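Local coordinates for protein putative citrate lyase, alfa subunit (Streptococcus mutans, PDB 2HJ0) that is probably the alpha subunit of a citrate lyase, an alpha/beta protein of the CitF family built on two large mixed beta-sheets, at residues A[102-107]-A[127-131]; A[149-153]-A[352-358]; A[205-209]-A[232-236]; A[261-265]-A[287-291]; A[292-296]-A[316-321]. Numbering follows the deposited sequence.

Interaction 1 (A[102-107]-A[127-131]); sequences IANVHE and RDKVG
Asn104 makes both direct hydrogen bonds: its OD1 accepts from Lys129 N (3.1 Å, N-H...O 158°) and its ND2 donates to Asp128 OD2 (3.1 Å, 144°). The setting is a beta-alpha-beta unit: 102-107 is the loop between strand 95-99 and helix 109-114, and 127-131 lies on the helix that follows the neighbouring parallel strand 118-123. Arg127 has phi/psi 65/-173, just before the helical Asp128, and 104-106 form a turn in which Ala103 N donates to His106 ND1 (2.8 Å). A water joins Ile102 O (2.8 Å) to Arg127 NE (2.6 Å). A bound citric acid, probably from the crystallisation liquor, lies by the Arg127 side chain and may mark a pocket at these strands' C-terminal ends. CA atoms pair as Ala103-Arg127 (5.7 Å), Asn104-Lys129 (5.5 Å) and Glu107-Val130 (5.9 Å). Glu107 OE2 and Lys129 NZ, 4.6 Å apart, fall short of a salt bridge. On the apolar side, Val130 (t) brings its CG2 to 3.6 Å from both His106 O and Ile102 CG2.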
# COMPACT_ATOMS: atom_id res chain seq x y z
N ILE A 102 -14.82 19.72 0.32
CA ILE A 102 -16.27 19.88 0.42
C ILE A 102 -16.90 20.51 -0.82
O ILE A 102 -16.45 21.55 -1.30
CB ILE A 102 -16.62 20.74 1.69
CG1 ILE A 102 -16.28 19.95 2.96
CG2 ILE A 102 -18.08 21.10 1.72
CD1 ILE A 102 -16.31 20.76 4.22
N ALA A 103 -17.95 19.88 -1.35
CA ALA A 103 -18.62 20.40 -2.55
C ALA A 103 -19.95 21.09 -2.19
O ALA A 103 -20.33 21.13 -1.02
CB ALA A 103 -18.86 19.27 -3.55
N ASN A 104 -20.64 21.64 -3.19
CA ASN A 104 -21.92 22.33 -2.96
C ASN A 104 -23.06 21.38 -2.58
O ASN A 104 -23.98 21.75 -1.85
CB ASN A 104 -22.37 23.12 -4.19
CG ASN A 104 -21.47 24.32 -4.49
OD1 ASN A 104 -21.20 25.17 -3.63
ND2 ASN A 104 -21.01 24.38 -5.73
N VAL A 105 -23.01 20.15 -3.08
CA VAL A 105 -24.07 19.20 -2.78
C VAL A 105 -24.04 18.88 -1.29
O VAL A 105 -24.97 18.28 -0.76
CB VAL A 105 -23.87 17.90 -3.59
CG1 VAL A 105 -22.60 17.18 -3.13
CG2 VAL A 105 -25.09 17.01 -3.44
N HIS A 106 -22.95 19.29 -0.64
CA HIS A 106 -22.79 19.06 0.79
C HIS A 106 -23.50 20.13 1.62
O HIS A 106 -23.17 20.33 2.78
CB HIS A 106 -21.30 19.02 1.14
CG HIS A 106 -20.59 17.80 0.62
ND1 HIS A 106 -19.31 17.85 0.11
CD2 HIS A 106 -20.99 16.51 0.53
CE1 HIS A 106 -18.95 16.64 -0.26
NE2 HIS A 106 -19.95 15.81 -0.02
N GLU A 107 -24.48 20.81 1.03
CA GLU A 107 -25.22 21.86 1.72
C GLU A 107 -25.79 21.43 3.07
O GLU A 107 -25.76 22.20 4.04
CB GLU A 107 -26.35 22.38 0.84
CG GLU A 107 -26.95 23.69 1.31
CD GLU A 107 -28.29 23.98 0.63
OE1 GLU A 107 -29.26 23.23 0.91
OE2 GLU A 107 -28.36 24.93 -0.20
N ARG A 127 -16.28 25.45 -1.14
CA ARG A 127 -17.09 25.85 -2.30
C ARG A 127 -18.13 26.90 -1.93
O ARG A 127 -18.15 27.39 -0.81
CB ARG A 127 -17.78 24.65 -2.97
CG ARG A 127 -16.85 23.63 -3.63
CD ARG A 127 -15.84 24.27 -4.59
NE ARG A 127 -14.79 23.34 -5.03
CZ ARG A 127 -13.68 23.69 -5.67
NH1 ARG A 127 -12.79 22.78 -6.02
NH2 ARG A 127 -13.45 24.97 -5.96
N ASP A 128 -18.99 27.21 -2.89
CA ASP A 128 -20.04 28.22 -2.75
C ASP A 128 -20.91 28.20 -1.49
O ASP A 128 -20.76 29.05 -0.61
CB ASP A 128 -20.95 28.17 -3.99
CG ASP A 128 -20.17 28.30 -5.30
OD1 ASP A 128 -19.43 29.31 -5.47
OD2 ASP A 128 -20.29 27.41 -6.17
N LYS A 129 -21.83 27.24 -1.42
CA LYS A 129 -22.75 27.11 -0.30
C LYS A 129 -22.14 26.96 1.10
O LYS A 129 -22.33 27.82 1.96
CB LYS A 129 -23.72 25.96 -0.56
CG LYS A 129 -24.35 26.02 -1.94
CD LYS A 129 -25.67 25.28 -2.01
CE LYS A 129 -26.30 25.46 -3.39
NZ LYS A 129 -26.34 26.91 -3.77
N VAL A 130 -21.42 25.87 1.34
CA VAL A 130 -20.82 25.67 2.66
C VAL A 130 -19.88 26.82 3.00
O VAL A 130 -19.89 27.33 4.13
CB VAL A 130 -20.03 24.34 2.73
CG1 VAL A 130 -19.37 24.20 4.11
CG2 VAL A 130 -20.95 23.17 2.48
N GLY A 131 -19.08 27.24 2.03
CA GLY A 131 -18.15 28.34 2.25
C GLY A 131 -18.85 29.63 2.61
O GLY A 131 -18.36 30.39 3.44
O HOH W 1 -14.70 21.28 -3.42

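Interaction 2 (A[149-153]-A[352-358])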
# COMPACT_ATOMS: atom_id res chain seq x y z
N GLY A 149 -1.46 18.06 0.11
CA GLY A 149 -0.26 17.57 0.76
C GLY A 149 -0.31 17.82 2.26
O GLY A 149 0.07 16.96 3.06
N GLY A 150 -0.79 19.00 2.66
CA GLY A 150 -0.89 19.32 4.07
C GLY A 150 -1.75 18.33 4.84
O GLY A 150 -1.43 17.95 5.97
N ARG A 151 -2.85 17.92 4.23
CA ARG A 151 -3.75 16.97 4.86
C ARG A 151 -3.03 15.64 5.02
O ARG A 151 -3.09 14.98 6.06
CB ARG A 151 -5.00 16.78 4.00
CG ARG A 151 -5.98 15.75 4.55
CD ARG A 151 -7.18 15.63 3.64
NE ARG A 151 -8.27 14.91 4.28
CZ ARG A 151 -8.33 13.60 4.40
NH1 ARG A 151 -7.36 12.83 3.91
NH2 ARG A 151 -9.37 13.05 5.02
N ALA A 152 -2.34 15.23 3.96
CA ALA A 152 -1.60 13.99 4.01
C ALA A 152 -0.50 14.14 5.07
O ALA A 152 -0.28 13.22 5.85
CB ALA A 152 -1.00 13.68 2.64
N ARG A 153 0.18 15.28 5.11
CA ARG A 153 1.23 15.50 6.10
C ARG A 153 0.65 15.40 7.51
O ARG A 153 1.17 14.66 8.35
CB ARG A 153 1.89 16.86 5.94
CG ARG A 153 3.03 17.10 6.93
CD ARG A 153 2.96 18.51 7.54
NE ARG A 153 1.82 18.67 8.44
CZ ARG A 153 0.90 19.62 8.32
NH1 ARG A 153 0.98 20.49 7.33
NH2 ARG A 153 -0.10 19.71 9.19
N ASN A 352 -0.60 11.06 -0.46
CA ASN A 352 0.67 11.23 0.22
C ASN A 352 1.81 11.11 -0.77
O ASN A 352 2.69 11.98 -0.82
CB ASN A 352 0.86 10.19 1.33
CG ASN A 352 2.08 10.49 2.19
OD1 ASN A 352 2.13 11.50 2.91
ND2 ASN A 352 3.08 9.62 2.12
N MSE A 353 1.81 10.05 -1.56
CA MSE A 353 2.87 9.89 -2.55
C MSE A 353 2.82 11.06 -3.51
O MSE A 353 3.83 11.44 -4.12
CB MSE A 353 2.67 8.60 -3.33
CG MSE A 353 3.82 8.30 -4.26
SE MSE A 353 3.54 6.63 -5.14
CE MSE A 353 4.29 7.04 -6.85
N TYR A 354 1.62 11.64 -3.63
CA TYR A 354 1.37 12.77 -4.51
C TYR A 354 2.04 14.07 -4.14
O TYR A 354 2.96 14.51 -4.83
CB TYR A 354 -0.15 13.00 -4.66
CG TYR A 354 -0.50 14.23 -5.48
CD1 TYR A 354 0.11 14.48 -6.70
CD2 TYR A 354 -1.41 15.18 -5.01
CE1 TYR A 354 -0.16 15.62 -7.43
CE2 TYR A 354 -1.69 16.34 -5.74
CZ TYR A 354 -1.05 16.56 -6.95
OH TYR A 354 -1.27 17.71 -7.69
N ALA A 355 1.62 14.70 -3.04
CA ALA A 355 2.20 15.99 -2.71
C ALA A 355 2.58 16.28 -1.26
O ALA A 355 2.55 17.43 -0.83
CB ALA A 355 1.28 17.07 -3.21
N SER A 356 2.98 15.26 -0.51
CA SER A 356 3.34 15.47 0.88
C SER A 356 4.73 16.02 1.06
O SER A 356 5.70 15.47 0.56
CB SER A 356 3.23 14.19 1.68
OG SER A 356 3.82 14.36 2.95
N PRO A 357 4.84 17.12 1.80
CA PRO A 357 6.15 17.73 2.05
C PRO A 357 6.99 16.92 3.05
O PRO A 357 8.20 17.07 3.09
CB PRO A 357 5.77 19.12 2.57
CG PRO A 357 4.51 18.85 3.33
CD PRO A 357 3.75 17.90 2.42
N LEU A 358 6.36 16.06 3.83
CA LEU A 358 7.07 15.24 4.80
C LEU A 358 6.98 13.77 4.51
O LEU A 358 6.37 13.02 5.26
CB LEU A 358 6.54 15.48 6.20
CG LEU A 358 7.05 16.73 6.90
CD1 LEU A 358 6.55 16.73 8.34
CD2 LEU A 358 8.56 16.74 6.86
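This buried contact joins the two halves of the fold: 149-153 lies on helix 148-157, which follows strand 143-145 of one sheet, while 352-358 lies in helix 351-355 and the turn after it, following strand 346-348 of the other. The nearest CA atoms are those of Gly149 and Ser356, 4.2 Å apart. Gly149 CA makes a CA-H...O contact with Ala355 O at 3.2 Å (139° at H); an ideal CB on Gly149 would lie 2.0 Å from that oxygen. Ala152 CB rests 3.8 Å from Asn352 OD1. Ser356 OG accepts from Leu358 N (3.2 Å), an ST turn that presents Pro357 and Leu358 to Arg153: Arg153 CB is 4.1 Å from Pro357 CD, and Arg153 CG is 3.8 Å from Leu358 CD1. The guanidinium goes on to Arg500 O and Glu498, and Leu358 also packs on Pro40 of the second subunit. With no conventional hydrogen bond between the segments, the fit depends on small residues, close backbone approach and the aliphatic part of an arginine.

Interaction 3 (A[205-209]-A[232-236]); sequences IVTDT and DAIGD
Asp208 projects its carboxylate over the backbone of 232-234, just past the end of strand 202-207. Its OD1 accepts from Ile234 N at 2.9 Å with an N-H...O angle of 164°, and takes a second hydrogen bond from Thr185 OG1. Asp208 OD2 lies 2.8 Å from Asp232 O; as both are acceptors they cannot bond, but Lys184 NZ donates to Asp232 O and forms a long, weak ion pair with the carboxylate, so a shared cation is consistent with their closeness. The nearest CA atoms are those of Asp208 and Ala233, 5.2 Å apart. To build it, give Asp208 a chi1 of -149°, between wells, and phi/psi of -103/-22. Ala233 is extended (-158/131) and Ile234 bends (-99/-19). Ile234, with chi1 p and chi2 t, turns back to the strand: its CG2 sits 3.5 Å from Val206 O and 4.2 Å from Val206 CG1. A side chain just past one strand thus accepts from the main chain of the loop after its parallel neighbour, tying adjacent C-terminal strand ends in an alpha/beta sheet. Strands 164-169 and 227-230 flank 202-207, and the 232-236 loop runs on toward helix 238-241.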
# COMPACT_ATOMS: atom_id res chain seq x y z
N ILE A 205 -16.23 1.24 4.45
CA ILE A 205 -16.40 1.61 3.05
C ILE A 205 -17.87 1.37 2.69
O ILE A 205 -18.45 0.34 3.05
CB ILE A 205 -15.45 0.81 2.05
CG1 ILE A 205 -15.98 -0.59 1.81
CG2 ILE A 205 -14.01 0.74 2.56
CD1 ILE A 205 -16.75 -0.65 0.54
N VAL A 206 -18.47 2.34 2.00
CA VAL A 206 -19.88 2.28 1.58
C VAL A 206 -19.89 2.06 0.08
O VAL A 206 -19.52 2.96 -0.70
CB VAL A 206 -20.61 3.60 1.90
CG1 VAL A 206 -22.12 3.45 1.67
CG2 VAL A 206 -20.30 4.03 3.31
N THR A 207 -20.30 0.88 -0.34
CA THR A 207 -20.31 0.60 -1.76
C THR A 207 -21.68 0.64 -2.37
O THR A 207 -22.71 0.49 -1.70
CB THR A 207 -19.68 -0.77 -2.10
OG1 THR A 207 -19.46 -0.86 -3.52
CG2 THR A 207 -20.59 -1.88 -1.65
N ASP A 208 -21.66 0.80 -3.68
CA ASP A 208 -22.87 0.90 -4.45
C ASP A 208 -23.12 -0.42 -5.15
O ASP A 208 -24.25 -0.72 -5.55
CB ASP A 208 -22.68 2.00 -5.48
CG ASP A 208 -23.95 2.67 -5.81
OD1 ASP A 208 -23.89 3.77 -6.42
OD2 ASP A 208 -25.00 2.08 -5.45
N THR A 209 -22.05 -1.19 -5.32
CA THR A 209 -22.16 -2.47 -5.99
C THR A 209 -21.25 -3.47 -5.30
O THR A 209 -20.06 -3.23 -5.17
CB THR A 209 -21.79 -2.35 -7.49
OG1 THR A 209 -20.37 -2.40 -7.65
CG2 THR A 209 -22.31 -1.00 -8.05
N ASP A 232 -28.24 1.71 -2.07
CA ASP A 232 -28.78 1.81 -3.42
C ASP A 232 -27.92 2.66 -4.35
O ASP A 232 -27.75 2.33 -5.52
CB ASP A 232 -30.22 2.35 -3.39
CG ASP A 232 -30.90 2.32 -4.76
OD1 ASP A 232 -31.03 1.20 -5.34
OD2 ASP A 232 -31.30 3.40 -5.26
N ALA A 233 -27.36 3.75 -3.82
CA ALA A 233 -26.51 4.65 -4.61
C ALA A 233 -25.58 5.49 -3.75
O ALA A 233 -26.02 6.12 -2.80
CB ALA A 233 -27.36 5.57 -5.46
N ILE A 234 -24.30 5.51 -4.10
CA ILE A 234 -23.35 6.30 -3.34
C ILE A 234 -23.10 7.62 -4.02
O ILE A 234 -22.63 8.57 -3.40
CB ILE A 234 -22.03 5.57 -3.19
CG1 ILE A 234 -21.43 5.32 -4.57
CG2 ILE A 234 -22.25 4.25 -2.48
CD1 ILE A 234 -20.17 4.52 -4.54
N GLY A 235 -23.43 7.68 -5.30
CA GLY A 235 -23.24 8.91 -6.04
C GLY A 235 -24.27 9.09 -7.13
O GLY A 235 -24.93 8.14 -7.53
N ASP A 236 -24.41 10.32 -7.61
CA ASP A 236 -25.37 10.63 -8.65
C ASP A 236 -24.97 9.93 -9.95
O ASP A 236 -23.84 10.06 -10.41
CB ASP A 236 -25.44 12.14 -8.87
CG ASP A 236 -26.72 12.57 -9.55
OD1 ASP A 236 -27.01 12.05 -10.66
OD2 ASP A 236 -27.44 13.43 -8.97

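Interaction 4 (A[261-265]-A[287-291])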
# COMPACT_ATOMS: atom_id res chain seq x y z
N ALA A 261 2.06 28.03 -23.11
CA ALA A 261 2.78 26.95 -23.77
C ALA A 261 4.13 27.41 -24.32
O ALA A 261 5.10 26.65 -24.28
CB ALA A 261 1.94 26.37 -24.89
N LYS A 262 4.20 28.65 -24.82
CA LYS A 262 5.45 29.18 -25.36
C LYS A 262 6.47 29.32 -24.25
O LYS A 262 7.67 29.15 -24.47
CB LYS A 262 5.24 30.53 -26.05
CG LYS A 262 4.60 30.45 -27.43
CD LYS A 262 4.23 31.86 -27.96
CE LYS A 262 3.43 31.82 -29.28
NZ LYS A 262 2.94 33.18 -29.66
N VAL A 263 5.99 29.63 -23.05
CA VAL A 263 6.91 29.77 -21.93
C VAL A 263 7.49 28.39 -21.60
O VAL A 263 8.70 28.26 -21.39
CB VAL A 263 6.21 30.38 -20.71
CG1 VAL A 263 7.18 30.46 -19.54
CG2 VAL A 263 5.69 31.76 -21.05
N ILE A 264 6.64 27.37 -21.57
CA ILE A 264 7.05 26.00 -21.28
C ILE A 264 7.98 25.45 -22.36
O ILE A 264 9.07 24.96 -22.07
CB ILE A 264 5.81 25.05 -21.16
CG1 ILE A 264 4.93 25.48 -19.99
CG2 ILE A 264 6.24 23.60 -20.95
CD1 ILE A 264 3.56 24.86 -20.01
N THR A 265 7.54 25.52 -23.61
CA THR A 265 8.35 25.01 -24.71
C THR A 265 9.62 25.83 -24.96
O THR A 265 10.44 25.43 -25.76
CB THR A 265 7.56 24.96 -26.00
OG1 THR A 265 7.05 26.27 -26.30
CG2 THR A 265 6.40 23.99 -25.86
N VAL A 287 -3.77 24.94 -22.50
CA VAL A 287 -2.35 25.02 -22.75
C VAL A 287 -1.82 23.71 -23.35
O VAL A 287 -0.88 23.74 -24.14
CB VAL A 287 -1.58 25.36 -21.45
CG1 VAL A 287 -1.69 24.21 -20.47
CG2 VAL A 287 -0.14 25.67 -21.76
N THR A 288 -2.43 22.58 -23.00
CA THR A 288 -1.97 21.29 -23.53
C THR A 288 -2.12 21.18 -25.05
O THR A 288 -1.34 20.48 -25.70
CB THR A 288 -2.70 20.08 -22.88
OG1 THR A 288 -4.06 20.05 -23.32
CG2 THR A 288 -2.66 20.17 -21.39
N ARG A 289 -3.11 21.85 -25.62
CA ARG A 289 -3.32 21.81 -27.06
C ARG A 289 -2.11 22.37 -27.79
O ARG A 289 -1.54 21.71 -28.66
CB ARG A 289 -4.56 22.62 -27.47
CG ARG A 289 -4.65 22.89 -28.96
CD ARG A 289 -5.67 23.96 -29.30
NE ARG A 289 -7.05 23.51 -29.14
CZ ARG A 289 -8.10 24.33 -29.20
NH1 ARG A 289 -7.91 25.62 -29.41
NH2 ARG A 289 -9.33 23.85 -29.05
N PHE A 290 -1.72 23.59 -27.43
CA PHE A 290 -0.57 24.24 -28.07
C PHE A 290 0.71 23.51 -27.74
O PHE A 290 1.61 23.41 -28.57
CB PHE A 290 -0.47 25.70 -27.62
CG PHE A 290 -1.71 26.49 -27.88
CD1 PHE A 290 -2.80 26.41 -27.02
CD2 PHE A 290 -1.83 27.26 -29.04
CE1 PHE A 290 -3.98 27.07 -27.31
CE2 PHE A 290 -3.01 27.93 -29.33
CZ PHE A 290 -4.09 27.84 -28.47
N MSE A 291 0.78 22.98 -26.53
CA MSE A 291 1.95 22.25 -26.09
C MSE A 291 2.16 21.01 -26.98
O MSE A 291 3.27 20.77 -27.47
CB MSE A 291 1.78 21.84 -24.63
CG MSE A 291 3.02 21.98 -23.78
SE MSE A 291 2.75 21.22 -22.04
CE MSE A 291 1.39 22.45 -21.40
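Ala261, whose CB faces the other helix, is the point of closest CA approach between 261-265 and 287-291 (5.3 Å to Met291 CA), consistent with a small residue at the crossing; the segment axes approach to 9.4 Å at a crossing angle of -49°. Ala261 CB meets Val287 CG2 at 3.8 Å and Phe290 CB at 3.7 Å. Val287 is p, which leaves its CG2 also 3.5 Å from Ala261 N and 4.2 Å from Ile264 CD1. Phe290 is m; it touches through CB while its ring leads away to Leu254 and Glu258. Selenomethionine Met291 has chi1 at -139°, between wells, then t; chi3 m turns the terminal methyl aside, and CE lies 3.5 Å from Ile264 CD1 (Ile264 is m, t). Thr265 is p: its OG1 donates to Ala261 O (2.8 Å), and its methyl CG2 is 4.4 Å from Met291 CG. The two helices pack on the second sheet: Ile264 and Val287 both rest on Val371 of strand 369-372, and Ile264 also on Leu411 of strand 409-413.

Interaction 5 (A[292-296]-A[316-321]); sequences REQMI and LLEEGL
One salt bridge and a leucine hold the C-terminal part of helix 282-297 against the end of helix 311-318. Arg292 NH1 donates to Glu319 OE2 at 2.7 Å (N-H...O 133°), and Glu319 OE1 lies over one face of the same guanidinium. Arg292 is t, t, p with chi4 at 91°; Glu319 is m, t. Neighbouring charges have other partners: Glu293 pairs with Lys297, and Glu318 with Arg341. Backbone groups are met locally. Ile296 N bonds to Arg292 O (2.8 Å), and Leu321 N to Leu316 O (3.0 Å), a 6-to-1 bond closing over Gly320, whose phi/psi of 71/20 are left-handed, as at the glycine of a Schellman motif. Leu321 also shares a backbone hydrogen bond with Ala302. The nearest CA pair is Met295-Leu321, at 7.6 Å. Leu321 (chi1 -97°, between wells; chi2 p) inserts CD2 3.4 Å from Arg292 CG, 4.1 Å from Met295 CB and 4.0 Å from Ile296 CG1. Arg292 CG also meets Leu316 CD2 at 3.5 Å, and CE of selenomethionine Met295 (m, t, p) is 3.3 Å from Leu321 O. Alternation of strands 275-277, 302-305 and 322-327, adjacent and parallel, with these two helices is the beta-alpha-beta pattern of Rossmann-like folds.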
# COMPACT_ATOMS: atom_id res chain seq x y z
N ARG A 292 1.08 20.25 -27.17
CA ARG A 292 1.10 19.04 -28.00
C ARG A 292 1.66 19.36 -29.39
O ARG A 292 2.58 18.69 -29.87
CB ARG A 292 -0.32 18.46 -28.13
CG ARG A 292 -0.38 17.10 -28.85
CD ARG A 292 -1.79 16.54 -28.92
NE ARG A 292 -2.52 17.05 -30.08
CZ ARG A 292 -2.54 16.47 -31.28
NH1 ARG A 292 -1.88 15.34 -31.48
NH2 ARG A 292 -3.20 17.04 -32.28
N GLU A 293 1.10 20.39 -30.02
CA GLU A 293 1.52 20.84 -31.33
C GLU A 293 3.04 21.03 -31.37
O GLU A 293 3.72 20.54 -32.26
CB GLU A 293 0.82 22.15 -31.68
CG GLU A 293 0.93 22.58 -33.13
CD GLU A 293 0.45 24.01 -33.36
OE1 GLU A 293 -0.72 24.31 -32.99
OE2 GLU A 293 1.23 24.83 -33.91
N GLN A 294 3.57 21.75 -30.39
CA GLN A 294 5.00 21.99 -30.34
C GLN A 294 5.77 20.71 -30.08
O GLN A 294 6.89 20.56 -30.56
CB GLN A 294 5.34 23.01 -29.25
CG GLN A 294 5.60 24.41 -29.79
CD GLN A 294 6.97 24.56 -30.39
OE1 GLN A 294 7.36 23.80 -31.28
NE2 GLN A 294 7.73 25.55 -29.92
N MSE A 295 5.18 19.81 -29.31
CA MSE A 295 5.85 18.55 -29.02
C MSE A 295 5.89 17.69 -30.27
O MSE A 295 6.80 16.88 -30.44
CB MSE A 295 5.13 17.79 -27.91
CG MSE A 295 5.26 18.42 -26.54
SE MSE A 295 4.05 17.60 -25.25
CE MSE A 295 5.05 15.95 -24.94
N ILE A 296 4.89 17.87 -31.14
CA ILE A 296 4.83 17.11 -32.38
C ILE A 296 5.83 17.70 -33.38
O ILE A 296 6.57 16.94 -34.00
CB ILE A 296 3.39 17.12 -32.96
CG1 ILE A 296 2.47 16.31 -32.05
CG2 ILE A 296 3.39 16.50 -34.34
CD1 ILE A 296 1.02 16.34 -32.47
N LEU A 316 -3.11 12.36 -24.91
CA LEU A 316 -1.66 12.37 -25.09
C LEU A 316 -0.98 11.04 -24.79
O LEU A 316 0.01 10.68 -25.43
CB LEU A 316 -1.02 13.45 -24.21
CG LEU A 316 -1.23 14.91 -24.62
CD1 LEU A 316 -0.66 15.80 -23.52
CD2 LEU A 316 -0.54 15.21 -25.95
N LEU A 317 -1.50 10.31 -23.81
CA LEU A 317 -0.93 9.02 -23.44
C LEU A 317 -1.14 8.01 -24.57
O LEU A 317 -0.32 7.11 -24.76
CB LEU A 317 -1.58 8.49 -22.15
CG LEU A 317 -1.04 7.13 -21.70
CD1 LEU A 317 0.28 7.33 -20.98
CD2 LEU A 317 -2.04 6.41 -20.82
N GLU A 318 -2.22 8.17 -25.32
CA GLU A 318 -2.51 7.25 -26.42
C GLU A 318 -1.72 7.63 -27.67
O GLU A 318 -1.26 6.75 -28.40
CB GLU A 318 -4.02 7.22 -26.69
CG GLU A 318 -4.84 7.04 -25.41
CD GLU A 318 -5.92 5.97 -25.50
OE1 GLU A 318 -6.56 5.69 -24.45
OE2 GLU A 318 -6.13 5.39 -26.60
N GLU A 319 -1.53 8.92 -27.92
CA GLU A 319 -0.78 9.36 -29.09
C GLU A 319 0.71 9.11 -28.88
O GLU A 319 1.55 9.43 -29.73
CB GLU A 319 -1.01 10.86 -29.32
CG GLU A 319 -2.44 11.22 -29.69
CD GLU A 319 -2.67 12.72 -29.87
OE1 GLU A 319 -3.77 13.10 -30.34
OE2 GLU A 319 -1.75 13.52 -29.53
N GLY A 320 1.05 8.51 -27.75
CA GLY A 320 2.44 8.24 -27.46
C GLY A 320 3.28 9.47 -27.16
O GLY A 320 4.50 9.42 -27.27
N LEU A 321 2.64 10.58 -26.79
CA LEU A 321 3.39 11.80 -26.49
C LEU A 321 3.84 11.89 -25.04
O LEU A 321 4.75 12.65 -24.70
CB LEU A 321 2.57 13.03 -26.84
CG LEU A 321 2.88 13.62 -28.22
CD1 LEU A 321 2.46 12.67 -29.32
CD2 LEU A 321 2.14 14.95 -28.34

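Interactions 1 and 3 belong to one sheet, interactions 4 and 5 to the other, and interaction 2 joins the two; the loop it closes along the chain encloses 3, 4 and 5. Interactions 2, 3 and 4 are buried, while 1 and 5 are partly buried with exposed charged residues. The first pair combine side-chain-to-backbone hydrogen bonds with a small apolar contact. The second pair share helix 282-297 and touch where Thr265 CG2 lies 3.7 Å from Gln294 CB. Along that helix the chemistry changes from apolar packing in interaction 4 to a salt bridge beside a leucine-centred apolar patch in interaction 5. Interaction 2, nearest the chain's centre (11 Å between centres), has backbone closeness instead of charge pairing.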